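Alkane monooxygenase (Geobacillus thermodenitrificans, PDB 3B9O) belongs to the luciferase-like monooxygenase family, has a TIM-barrel fold and is modelled with flavin mononucleotide bound. Local coordinates at residues V285-D290 against I390-P395; I281-G286 against F375-Y380. One frame throughout, in Å; residues are numbered along the deposited sequence.

Overall arrangement
Contacts 1 and 2 both start from the strand 276-285 and share V285 and G286, and they lie about 11 Å apart, centre to centre. In contact 2, 281-286 pairs with 375-380 as neighbouring parallel strands of the barrel. Past V285 the chain leaves the sheet, and in contact 1 the segment 285-290 meets helix 384-399, which follows strand 374-378. The two contacts touch, V393 CG2 of contact 1 lying 4.3 Å from V283 CG1 of contact 2. Contact 2, about 15 Å from the centre of the chain, is the inner one, and the side chain of N376 is about 6 Å from the bound FMN; contact 1 lies about 25 Å from that centre.

Contact 1: residues V285-D290 against I390-P395; sequences VGKTHD and IELVVP
L392 and V285 meet where a barrel strand runs out beside an outer helix of the luciferase-like TIM barrel: V285 ends strand 276-285, and L392 belongs to helix 384-399. The interaction is apolar and buries 210 Å² in all. L392 points toward the strand end, with CG anti to its own carbonyl carbon (chi1 -58°), and its two methyls divide the work. CD1, anti to CA (chi2 177°), rests on the G286 backbone, 3.9 Å from G286 CA, while CD2 reaches the aliphatic part of K287 at CG, where the two side chains cross at about a right angle. V285 adds its own branches, CG1 standing 4.1 Å from L392 CD1.

Polar groups are served from nearby residues. V285 O accepts a hydrogen bond from K295 NZ, K287 N bonds to E291 OE2, and T288, the N-cap of helix 289-302, bonds through OG1 to E291 N. Helix 356-370 extends the apolar cluster: P356 touches V285 and L392, and V359 touches V285 and V393. The next residue, V393, presents a single methyl to both branches of V285, its CG2 lying 3.8 Å from V285 CG2 and 4.0 Å from V285 CG1.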
loop_
_atom_site.group_PDB
_atom_site.type_symbol
_atom_site.label_atom_id
_atom_site.label_comp_id
_atom_site.label_asym_id
_atom_site.label_seq_id
_atom_site.Cartn_x
_atom_site.Cartn_y
_atom_site.Cartn_z
ATOM N N VAL A 285 -21.938 -1.482 5.267
ATOM C CA VAL A 285 -22.569 -2.472 6.138
ATOM C C VAL A 285 -23.649 -1.840 7.049
ATOM O O VAL A 285 -23.538 -0.666 7.481
ATOM C CB VAL A 285 -21.496 -3.297 6.929
ATOM C CG1 VAL A 285 -20.727 -2.423 7.929
ATOM C CG2 VAL A 285 -22.113 -4.530 7.646
ATOM N N GLY A 286 -24.704 -2.614 7.311
ATOM C CA GLY A 286 -25.742 -2.219 8.272
ATOM C C GLY A 286 -26.287 -3.436 9.002
ATOM O O GLY A 286 -26.051 -4.578 8.614
ATOM N N LYS A 287 -27.044 -3.190 10.057
ATOM C CA LYS A 287 -27.670 -4.279 10.812
ATOM C C LYS A 287 -28.705 -5.006 9.970
ATOM O O LYS A 287 -28.980 -6.199 10.182
ATOM C CB LYS A 287 -28.280 -3.714 12.090
ATOM C CG LYS A 287 -27.171 -3.092 12.948
ATOM C CD LYS A 287 -27.686 -2.206 14.066
ATOM C CE LYS A 287 -27.254 -2.786 15.388
ATOM N NZ LYS A 287 -27.885 -4.135 15.542
ATOM N N THR A 288 -29.255 -4.291 9.002
ATOM C CA THR A 288 -30.257 -4.849 8.111
ATOM C C THR A 288 -29.879 -4.437 6.716
ATOM O O THR A 288 -29.110 -3.496 6.530
ATOM C CB THR A 288 -31.684 -4.320 8.440
ATOM O OG1 THR A 288 -31.742 -2.913 8.182
ATOM C CG2 THR A 288 -32.036 -4.608 9.889
ATOM N N HIS A 289 -30.412 -5.132 5.719
ATOM C CA HIS A 289 -30.132 -4.749 4.354
ATOM C C HIS A 289 -30.530 -3.291 4.080
ATOM O O HIS A 289 -29.768 -2.556 3.433
ATOM C CB HIS A 289 -30.829 -5.694 3.360
ATOM C CG HIS A 289 -30.393 -5.502 1.943
ATOM N ND1 HIS A 289 -29.154 -5.904 1.489
ATOM C CD2 HIS A 289 -31.037 -4.986 0.873
ATOM C CE1 HIS A 289 -29.047 -5.618 0.204
ATOM N NE2 HIS A 289 -30.175 -5.059 -0.192
ATOM N N ASP A 290 -31.718 -2.875 4.543
ATOM C CA ASP A 290 -32.215 -1.496 4.300
ATOM C C ASP A 290 -31.234 -0.434 4.830
ATOM O O ASP A 290 -31.030 0.595 4.195
ATOM C CB ASP A 290 -33.614 -1.265 4.947
ATOM C CG ASP A 290 -34.819 -1.733 4.039
ATOM O OD1 ASP A 290 -34.673 -1.897 2.777
ATOM O OD2 ASP A 290 -35.943 -1.930 4.604
ATOM N N ILE A 390 -15.538 -2.054 11.909
ATOM C CA ILE A 390 -15.148 -2.465 13.242
ATOM C C ILE A 390 -16.340 -2.841 14.136
ATOM O O ILE A 390 -16.283 -3.855 14.832
ATOM C CB ILE A 390 -14.216 -1.417 13.914
ATOM C CG1 ILE A 390 -12.884 -1.383 13.140
ATOM C CG2 ILE A 390 -13.965 -1.786 15.410
ATOM C CD1 ILE A 390 -11.923 -0.209 13.440
ATOM N N GLU A 391 -17.397 -2.037 14.137
ATOM C CA GLU A 391 -18.529 -2.352 15.018
ATOM C C GLU A 391 -19.337 -3.571 14.569
ATOM O O GLU A 391 -19.820 -4.291 15.407
ATOM C CB GLU A 391 -19.454 -1.149 15.191
ATOM C CG GLU A 391 -18.757 0.066 15.822
ATOM C CD GLU A 391 -19.671 1.275 15.982
ATOM O OE1 GLU A 391 -19.267 2.191 16.723
ATOM O OE2 GLU A 391 -20.774 1.328 15.383
ATOM N N LEU A 392 -19.511 -3.744 13.258
ATOM C CA LEU A 392 -20.427 -4.771 12.690
ATOM C C LEU A 392 -19.740 -5.982 12.013
ATOM O O LEU A 392 -20.100 -7.129 12.267
ATOM C CB LEU A 392 -21.424 -4.114 11.720
ATOM C CG LEU A 392 -22.323 -2.994 12.267
ATOM C CD1 LEU A 392 -23.202 -2.390 11.170
ATOM C CD2 LEU A 392 -23.169 -3.523 13.425
ATOM N N VAL A 393 -18.731 -5.751 11.190
ATOM C CA VAL A 393 -18.136 -6.878 10.469
ATOM C C VAL A 393 -17.109 -7.637 11.316
ATOM O O VAL A 393 -17.013 -8.874 11.234
ATOM C CB VAL A 393 -17.511 -6.471 9.130
ATOM C CG1 VAL A 393 -16.957 -7.751 8.370
ATOM C CG2 VAL A 393 -18.549 -5.727 8.290
ATOM N N VAL A 394 -16.291 -6.895 12.063
ATOM C CA VAL A 394 -15.195 -7.513 12.827
ATOM C C VAL A 394 -15.710 -8.635 13.803
ATOM O O VAL A 394 -15.150 -9.729 13.809
ATOM C CB VAL A 394 -14.288 -6.450 13.528
ATOM C CG1 VAL A 394 -13.519 -7.061 14.728
ATOM C CG2 VAL A 394 -13.313 -5.790 12.466
ATOM N N PRO A 395 -16.758 -8.364 14.611
ATOM C CA PRO A 395 -17.238 -9.435 15.529
ATOM C C PRO A 395 -17.772 -10.677 14.772
ATOM O O PRO A 395 -17.575 -11.822 15.214
ATOM C CB PRO A 395 -18.372 -8.750 16.341
ATOM C CG PRO A 395 -18.106 -7.304 16.191
ATOM C CD PRO A 395 -17.495 -7.103 14.810
#

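Contact 2: residues I281-G286 against F375-Y380; sequences ICVIVG and FNLVQY
I281 is tied to the strand 375-378 by two backbone hydrogen bonds. V378 N donates to I281 O at 2.9 Å, nearly straight with an N-H...O angle of 171°, and I281 N donates to N376 O at 3.1 Å with a more bent 150°. Both bonds bracket L377, as expected of a parallel bridge between I281 and L377, and L377 CA approaches the same I281 O in a CA-H...O contact. The strand axes cross at -52°, and both bonds lie at the I281 end of the pairing. Such twisted parallel neighbours build the wall of a TIM barrel; on its other edge 281-286 bonds to strand 350-354, through C282 and I284.

Packing splits between two faces. With I281 and L377 go F375 and V283: I281 CG2 sits 3.6 Å from F375 CD2 at an oblique approach to the ring, and V283 CG2 meets L377 CD1 at 3.8 Å, the side chains crossing at about a right angle. M363 of helix 356-370 touches both I281 and F375. On the other side of the sheet from I281 and L377, C282 SG lies 3.6 Å from V378 CB and 4.8 Å from the Y380 ring centroid, an oblique sulfur-aromatic contact. The Y380 hydroxyl is hydrogen-bonded to L344 O, which anchors the far end of the side chain. Past C282, I284 crosses the Y380 side chain at about a right angle; both its CG1 and CD1 touch the CD2/CE2 side of the ring, I284 CD1 coming within 3.4 Å of Y380 CE2.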
loop_
_atom_site.group_PDB
_atom_site.type_symbol
_atom_site.label_atom_id
_atom_site.label_comp_id
_atom_site.label_asym_id
_atom_site.label_seq_id
_atom_site.Cartn_x
_atom_site.Cartn_y
_atom_site.Cartn_z
ATOM N N ILE A 281 -11.263 -3.892 -1.216
ATOM C CA ILE A 281 -12.698 -4.092 -0.994
ATOM C C ILE A 281 -13.274 -2.815 -0.396
ATOM O O ILE A 281 -12.642 -2.164 0.433
ATOM C CB ILE A 281 -13.004 -5.336 -0.064
ATOM C CG1 ILE A 281 -14.542 -5.582 0.027
ATOM C CG2 ILE A 281 -12.367 -5.182 1.284
ATOM C CD1 ILE A 281 -14.949 -6.954 0.542
ATOM N N CYS A 282 -14.456 -2.437 -0.862
ATOM C CA CYS A 282 -15.233 -1.376 -0.240
ATOM C C CYS A 282 -16.421 -2.035 0.454
ATOM O O CYS A 282 -17.069 -2.922 -0.108
ATOM C CB CYS A 282 -15.739 -0.364 -1.271
ATOM S SG CYS A 282 -14.552 0.225 -2.501
ATOM N N VAL A 283 -16.673 -1.654 1.702
ATOM C CA VAL A 283 -17.702 -2.316 2.486
ATOM C C VAL A 283 -18.701 -1.251 2.921
ATOM O O VAL A 283 -18.307 -0.216 3.449
ATOM C CB VAL A 283 -17.112 -3.040 3.744
ATOM C CG1 VAL A 283 -18.232 -3.484 4.653
ATOM C CG2 VAL A 283 -16.189 -4.253 3.311
ATOM N N ILE A 284 -19.984 -1.494 2.664
ATOM C CA ILE A 284 -21.038 -0.649 3.189
ATOM C C ILE A 284 -21.944 -1.607 3.949
ATOM O O ILE A 284 -22.629 -2.477 3.345
ATOM C CB ILE A 284 -21.843 0.075 2.085
ATOM C CG1 ILE A 284 -20.960 1.034 1.267
ATOM C CG2 ILE A 284 -23.058 0.820 2.722
ATOM C CD1 ILE A 284 -21.593 1.452 -0.111
ATOM N N VAL A 285 -21.938 -1.482 5.267
ATOM C CA VAL A 285 -22.569 -2.472 6.138
ATOM C C VAL A 285 -23.649 -1.840 7.049
ATOM O O VAL A 285 -23.538 -0.666 7.481
ATOM C CB VAL A 285 -21.496 -3.297 6.929
ATOM C CG1 VAL A 285 -20.727 -2.423 7.929
ATOM C CG2 VAL A 285 -22.113 -4.530 7.646
ATOM N N GLY A 286 -24.704 -2.614 7.311
ATOM C CA GLY A 286 -25.742 -2.219 8.272
ATOM C C GLY A 286 -26.287 -3.436 9.002
ATOM O O GLY A 286 -26.051 -4.578 8.614
ATOM N N PHE A 375 -7.185 -8.114 2.728
ATOM C CA PHE A 375 -7.826 -7.023 2.031
ATOM C C PHE A 375 -7.258 -5.674 2.449
ATOM O O PHE A 375 -6.930 -5.449 3.635
ATOM C CB PHE A 375 -9.355 -7.011 2.306
ATOM C CG PHE A 375 -10.077 -8.237 1.795
ATOM C CD1 PHE A 375 -10.165 -9.378 2.590
ATOM C CD2 PHE A 375 -10.612 -8.261 0.515
ATOM C CE1 PHE A 375 -10.821 -10.523 2.141
ATOM C CE2 PHE A 375 -11.305 -9.393 0.057
ATOM C CZ PHE A 375 -11.390 -10.528 0.878
ATOM N N ASN A 376 -7.210 -4.764 1.491
ATOM C CA ASN A 376 -7.078 -3.346 1.827
ATOM C C ASN A 376 -8.479 -2.759 1.814
ATOM O O ASN A 376 -9.147 -2.781 0.756
ATOM C CB ASN A 376 -6.225 -2.580 0.826
ATOM C CG ASN A 376 -4.755 -2.717 1.072
ATOM O OD1 ASN A 376 -4.307 -3.301 2.060
ATOM N ND2 ASN A 376 -3.968 -2.163 0.142
ATOM N N LEU A 377 -8.939 -2.298 2.975
ATOM C CA LEU A 377 -10.262 -1.708 3.087
ATOM C C LEU A 377 -10.287 -0.227 2.612
ATOM O O LEU A 377 -9.698 0.675 3.236
ATOM C CB LEU A 377 -10.830 -1.887 4.505
ATOM C CG LEU A 377 -12.221 -1.300 4.832
ATOM C CD1 LEU A 377 -13.331 -1.883 3.951
ATOM C CD2 LEU A 377 -12.543 -1.547 6.296
ATOM N N VAL A 378 -11.013 -0.023 1.514
ATOM C CA VAL A 378 -11.169 1.242 0.852
ATOM C C VAL A 378 -12.309 2.019 1.535
ATOM O O VAL A 378 -13.364 1.432 1.866
ATOM C CB VAL A 378 -11.508 1.035 -0.676
ATOM C CG1 VAL A 378 -11.636 2.389 -1.408
ATOM C CG2 VAL A 378 -10.435 0.142 -1.363
ATOM N N GLN A 379 -12.100 3.324 1.724
ATOM C CA GLN A 379 -13.088 4.179 2.391
ATOM C C GLN A 379 -14.014 4.925 1.423
ATOM O O GLN A 379 -13.565 5.431 0.411
ATOM C CB GLN A 379 -12.373 5.215 3.253
ATOM C CG GLN A 379 -11.455 4.608 4.331
ATOM C CD GLN A 379 -10.707 5.702 5.074
ATOM O OE1 GLN A 379 -9.528 5.942 4.815
ATOM N NE2 GLN A 379 -11.389 6.388 5.963
ATOM N N TYR A 380 -15.293 4.997 1.767
ATOM C CA TYR A 380 -16.206 5.944 1.144
ATOM C C TYR A 380 -16.362 7.182 2.023
ATOM O O TYR A 380 -16.552 8.283 1.512
ATOM C CB TYR A 380 -17.596 5.339 0.950
ATOM C CG TYR A 380 -17.709 4.320 -0.148
ATOM C CD1 TYR A 380 -17.394 4.634 -1.468
ATOM C CD2 TYR A 380 -18.203 3.048 0.122
ATOM C CE1 TYR A 380 -17.523 3.677 -2.509
ATOM C CE2 TYR A 380 -18.342 2.089 -0.901
ATOM C CZ TYR A 380 -18.002 2.424 -2.216
ATOM O OH TYR A 380 -18.117 1.483 -3.225
#